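Local atomic coordinates of ribonucleoside-diphosphate reductase subunit beta (Streptococcus sanguinis, PDB entry 4N83), a protein that is the dimanganese-binding small subunit of a class Ib ribonucleotide reductase, which probably supplies deoxyribonucleotides for DNA synthesis. Residues 127-137 with 228-238. Sequence-based numbering, arbitrary orientation.
Sequences NPYLQKKAEII and LYENEEGYTES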
loop_
_atom_site.group_PDB
_atom_site.type_symbol
_atom_site.label_atom_id
_atom_site.label_comp_id
_atom_site.label_asym_id
_atom_site.label_seq_id
_atom_site.Cartn_x
_atom_site.Cartn_y
_atom_site.Cartn_z
ATOM N N ASN A 127 27.240 6.876 -3.938
ATOM C CA ASN A 127 28.017 6.205 -2.899
ATOM C C ASN A 127 28.542 4.859 -3.414
ATOM O O ASN A 127 27.792 4.111 -4.040
ATOM C CB ASN A 127 27.139 5.995 -1.660
ATOM C CG ASN A 127 27.937 5.627 -0.417
ATOM O OD1 ASN A 127 28.756 4.710 -0.436
ATOM N ND2 ASN A 127 27.680 6.330 0.679
ATOM N N PRO A 128 29.835 4.552 -3.172
ATOM C CA PRO A 128 30.366 3.226 -3.527
ATOM C C PRO A 128 29.739 2.063 -2.749
ATOM O O PRO A 128 29.535 0.987 -3.315
ATOM C CB PRO A 128 31.858 3.335 -3.180
ATOM C CG PRO A 128 32.157 4.791 -3.188
ATOM C CD PRO A 128 30.901 5.467 -2.727
ATOM N N TYR A 129 29.441 2.280 -1.469
ATOM C CA TYR A 129 28.917 1.225 -0.599
ATOM C C TYR A 129 27.421 0.998 -0.805
ATOM O O TYR A 129 26.991 -0.128 -1.050
ATOM C CB TYR A 129 29.179 1.559 0.871
ATOM C CG TYR A 129 30.637 1.781 1.203
ATOM C CD1 TYR A 129 31.508 0.705 1.351
ATOM C CD2 TYR A 129 31.147 3.066 1.372
ATOM C CE1 TYR A 129 32.846 0.902 1.657
ATOM C CE2 TYR A 129 32.481 3.274 1.678
ATOM C CZ TYR A 129 33.325 2.190 1.819
ATOM O OH TYR A 129 34.652 2.392 2.124
ATOM N N LEU A 130 26.641 2.073 -0.703
ATOM C CA LEU A 130 25.176 1.992 -0.760
ATOM C C LEU A 130 24.666 1.460 -2.100
ATOM O O LEU A 130 23.747 0.640 -2.135
ATOM C CB LEU A 130 24.546 3.364 -0.489
ATOM C CG LEU A 130 24.826 4.022 0.866
ATOM C CD1 LEU A 130 24.385 5.478 0.848
ATOM C CD2 LEU A 130 24.139 3.264 1.992
ATOM N N GLN A 131 25.258 1.938 -3.193
ATOM C CA GLN A 131 24.879 1.500 -4.540
ATOM C C GLN A 131 25.178 0.020 -4.761
ATOM O O GLN A 131 24.389 -0.688 -5.387
ATOM C CB GLN A 131 25.597 2.334 -5.608
ATOM C CG GLN A 131 25.138 3.783 -5.683
ATOM C CD GLN A 131 23.714 3.927 -6.193
ATOM O OE1 GLN A 131 23.279 3.178 -7.068
ATOM N NE2 GLN A 131 22.983 4.894 -5.650
ATOM N N LYS A 132 26.317 -0.440 -4.248
ATOM C CA LYS A 132 26.685 -1.854 -4.330
ATOM C C LYS A 132 25.825 -2.670 -3.363
ATOM O O LYS A 132 25.403 -3.782 -3.684
ATOM C CB LYS A 132 28.179 -2.041 -4.027
ATOM C CG LYS A 132 28.832 -3.223 -4.734
ATOM C CD LYS A 132 28.663 -4.526 -3.968
ATOM C CE LYS A 132 29.341 -5.684 -4.682
ATOM N NZ LYS A 132 28.633 -6.080 -5.931
ATOM N N LYS A 133 25.559 -2.102 -2.187
ATOM C CA LYS A 133 24.700 -2.734 -1.182
ATOM C C LYS A 133 23.281 -2.945 -1.711
ATOM O O LYS A 133 22.699 -4.014 -1.525
ATOM C CB LYS A 133 24.669 -1.884 0.094
ATOM C CG LYS A 133 23.882 -2.488 1.247
ATOM C CD LYS A 133 24.242 -1.838 2.578
ATOM C CE LYS A 133 23.875 -0.362 2.611
ATOM N NZ LYS A 133 24.048 0.233 3.966
ATOM N N ALA A 134 22.738 -1.926 -2.373
ATOM C CA ALA A 134 21.411 -2.015 -2.987
ATOM C C ALA A 134 21.400 -2.947 -4.205
ATOM O O ALA A 134 20.384 -3.583 -4.491
ATOM C CB ALA A 134 20.917 -0.630 -3.379
ATOM N N GLU A 135 22.527 -3.019 -4.915
ATOM C CA GLU A 135 22.655 -3.876 -6.100
ATOM C C GLU A 135 22.578 -5.359 -5.738
ATOM O O GLU A 135 21.963 -6.143 -6.461
ATOM C CB GLU A 135 23.974 -3.595 -6.830
ATOM C CG GLU A 135 24.070 -4.217 -8.218
ATOM C CD GLU A 135 25.484 -4.222 -8.773
ATOM O OE1 GLU A 135 26.329 -3.440 -8.288
ATOM O OE2 GLU A 135 25.750 -5.012 -9.703
ATOM N N ILE A 136 23.207 -5.737 -4.626
ATOM C CA ILE A 136 23.168 -7.120 -4.146
ATOM C C ILE A 136 21.743 -7.519 -3.759
ATOM O O ILE A 136 21.310 -8.638 -4.036
ATOM C CB ILE A 136 24.113 -7.333 -2.939
ATOM C CG1 ILE A 136 25.574 -7.165 -3.368
ATOM C CG2 ILE A 136 23.913 -8.717 -2.329
ATOM C CD1 ILE A 136 26.537 -6.961 -2.217
ATOM N N ILE A 137 21.018 -6.595 -3.132
ATOM C CA ILE A 137 19.670 -6.870 -2.636
ATOM C C ILE A 137 18.630 -6.890 -3.761
ATOM O O ILE A 137 17.799 -7.794 -3.812
ATOM C CB ILE A 137 19.253 -5.851 -1.546
ATOM C CG1 ILE A 137 20.186 -5.939 -0.329
ATOM C CG2 ILE A 137 17.808 -6.070 -1.114
ATOM C CD1 ILE A 137 20.098 -7.234 0.458
ATOM N N LEU A 228 27.370 -8.966 3.314
ATOM C CA LEU A 228 26.680 -7.728 3.691
ATOM C C LEU A 228 27.282 -7.110 4.950
ATOM O O LEU A 228 27.308 -5.889 5.090
ATOM C CB LEU A 228 25.185 -7.984 3.907
ATOM C CG LEU A 228 24.369 -8.294 2.649
ATOM C CD1 LEU A 228 23.015 -8.880 3.022
ATOM C CD2 LEU A 228 24.200 -7.052 1.789
ATOM N N TYR A 229 27.754 -7.959 5.861
ATOM C CA TYR A 229 28.416 -7.506 7.086
ATOM C C TYR A 229 29.773 -6.864 6.792
ATOM O O TYR A 229 30.114 -5.833 7.374
ATOM C CB TYR A 229 28.585 -8.678 8.061
ATOM C CG TYR A 229 29.382 -8.346 9.306
ATOM C CD1 TYR A 229 28.905 -7.430 10.241
ATOM C CD2 TYR A 229 30.611 -8.955 9.553
ATOM C CE1 TYR A 229 29.631 -7.126 11.381
ATOM C CE2 TYR A 229 31.344 -8.658 10.690
ATOM C CZ TYR A 229 30.850 -7.744 11.600
ATOM O OH TYR A 229 31.577 -7.449 12.728
ATOM N N GLU A 230 30.537 -7.475 5.887
ATOM C CA GLU A 230 31.863 -6.970 5.521
ATOM C C GLU A 230 31.766 -5.621 4.804
ATOM O O GLU A 230 32.548 -4.711 5.080
ATOM C CB GLU A 230 32.604 -7.988 4.647
ATOM C CG GLU A 230 34.104 -7.751 4.552
ATOM C CD GLU A 230 34.849 -8.917 3.926
ATOM O OE1 GLU A 230 34.258 -9.633 3.091
ATOM O OE2 GLU A 230 36.034 -9.115 4.268
ATOM N N ASN A 231 30.802 -5.500 3.893
ATOM C CA ASN A 231 30.529 -4.226 3.216
ATOM C C ASN A 231 29.984 -3.153 4.163
ATOM O O ASN A 231 30.233 -1.964 3.960
ATOM C CB ASN A 231 29.559 -4.424 2.042
ATOM C CG ASN A 231 30.274 -4.745 0.741
ATOM O OD1 ASN A 231 31.027 -3.923 0.219
ATOM N ND2 ASN A 231 30.036 -5.940 0.208
ATOM N N GLU A 232 29.245 -3.576 5.188
ATOM C CA GLU A 232 28.696 -2.646 6.180
ATOM C C GLU A 232 29.802 -2.089 7.076
ATOM O O GLU A 232 29.737 -0.935 7.500
ATOM C CB GLU A 232 27.619 -3.322 7.036
ATOM C CG GLU A 232 26.627 -2.356 7.671
ATOM C CD GLU A 232 25.689 -1.711 6.661
ATOM O OE1 GLU A 232 25.367 -2.352 5.636
ATOM O OE2 GLU A 232 25.266 -0.560 6.896
ATOM N N GLU A 233 30.808 -2.913 7.361
ATOM C CA GLU A 233 31.989 -2.467 8.105
ATOM C C GLU A 233 32.785 -1.409 7.328
ATOM O O GLU A 233 33.474 -0.583 7.928
ATOM C CB GLU A 233 32.885 -3.658 8.466
ATOM C CG GLU A 233 32.339 -4.517 9.599
ATOM C CD GLU A 233 33.144 -5.784 9.830
ATOM O OE1 GLU A 233 33.374 -6.537 8.859
ATOM O OE2 GLU A 233 33.538 -6.037 10.988
ATOM N N GLY A 234 32.687 -1.444 5.999
ATOM C CA GLY A 234 33.265 -0.405 5.148
ATOM C C GLY A 234 32.471 0.890 5.203
ATOM O O GLY A 234 33.050 1.976 5.261
ATOM N N TYR A 235 31.145 0.771 5.181
ATOM C CA TYR A 235 30.247 1.927 5.270
ATOM C C TYR A 235 30.255 2.542 6.673
ATOM O O TYR A 235 30.119 3.758 6.822
ATOM C CB TYR A 235 28.819 1.520 4.877
ATOM C CG TYR A 235 27.812 2.654 4.895
ATOM C CD1 TYR A 235 27.768 3.591 3.865
ATOM C CD2 TYR A 235 26.898 2.784 5.937
ATOM C CE1 TYR A 235 26.848 4.627 3.877
ATOM C CE2 TYR A 235 25.972 3.816 5.957
ATOM C CZ TYR A 235 25.951 4.734 4.925
ATOM O OH TYR A 235 25.033 5.761 4.942
ATOM N N THR A 236 30.409 1.701 7.692
ATOM C CA THR A 236 30.496 2.163 9.078
ATOM C C THR A 236 31.760 2.999 9.282
ATOM O O THR A 236 31.698 4.108 9.814
ATOM C CB THR A 236 30.501 0.979 10.069
ATOM O OG1 THR A 236 29.346 0.160 9.851
ATOM C CG2 THR A 236 30.498 1.471 11.511
ATOM N N GLU A 237 32.899 2.459 8.851
ATOM C CA GLU A 237 34.178 3.171 8.929
ATOM C C GLU A 237 34.208 4.410 8.027
ATOM O O GLU A 237 34.931 5.367 8.308
ATOM C CB GLU A 237 35.339 2.230 8.583
ATOM C CG GLU A 237 35.615 1.185 9.655
ATOM C CD GLU A 237 36.656 0.162 9.242
ATOM O OE1 GLU A 237 37.691 0.556 8.664
ATOM O OE2 GLU A 237 36.447 -1.040 9.513
ATOM N N SER A 238 33.419 4.390 6.954
ATOM C CA SER A 238 33.294 5.540 6.053
ATOM C C SER A 238 32.584 6.735 6.702
ATOM O O SER A 238 32.756 7.871 6.255
ATOM C CB SER A 238 32.557 5.135 4.771
ATOM O OG SER A 238 32.362 6.245 3.912
#
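Tyr129 lays one face of its ring on the backbone of the opposing helix, with Gly234 O and Tyr235 N over that face; Gly234 O is 3.5 Å from Tyr129 CZ. This is a knob into a hole framed by Asn231, Gly234, Tyr235 and Ser238, and with no side chain on Gly234, the ring packs against the main chain. Ser238 CB comes in obliquely, 3.6 Å from Tyr129 CE2. With CG anti to the backbone N, the Tyr235 ring reaches Leu130 and Lys133. Over one face stands the ammonium of Lys133, a cation-pi contact with NZ 4.6 Å from the ring centroid and 20° off the normal. At the edge, in the ring plane, sits Asn127 ND2, the amide turned 45° to the ring, while Leu130 CD2 packs obliquely, 3.6 Å from Tyr235 CE1. The same Asn127 is the N-cap: its OD1 accepts from Tyr129 N at 2.7 Å and weakly from Leu130 N, so one amide caps the helix through OD1 and meets the ring edge through ND2. Lys133 also makes a salt bridge to Glu232, with both carboxylate oxygens 3.3 Å from NZ in weak bonds; the stronger polar partner of Glu232 is Ser163, whose OG is hydrogen-bonded to OE2. Farther along, Leu228 meets Ile136 and Ile137 in plain apolar packing. Within the ferritin-like helical bundle, the axes of segments 128-137 and 228-238 approach to 9.7 Å, with 157° between their N-to-C directions. Helix 49-78 packs on Leu130, Lys133 and Ile137, helix 148-160 touches Lys133, Ile137, Leu228 and Glu232, and helix 246-263 lies against Glu232 and Thr236; the side chain of Ile137 is about 11 Å from a bound manganese ion.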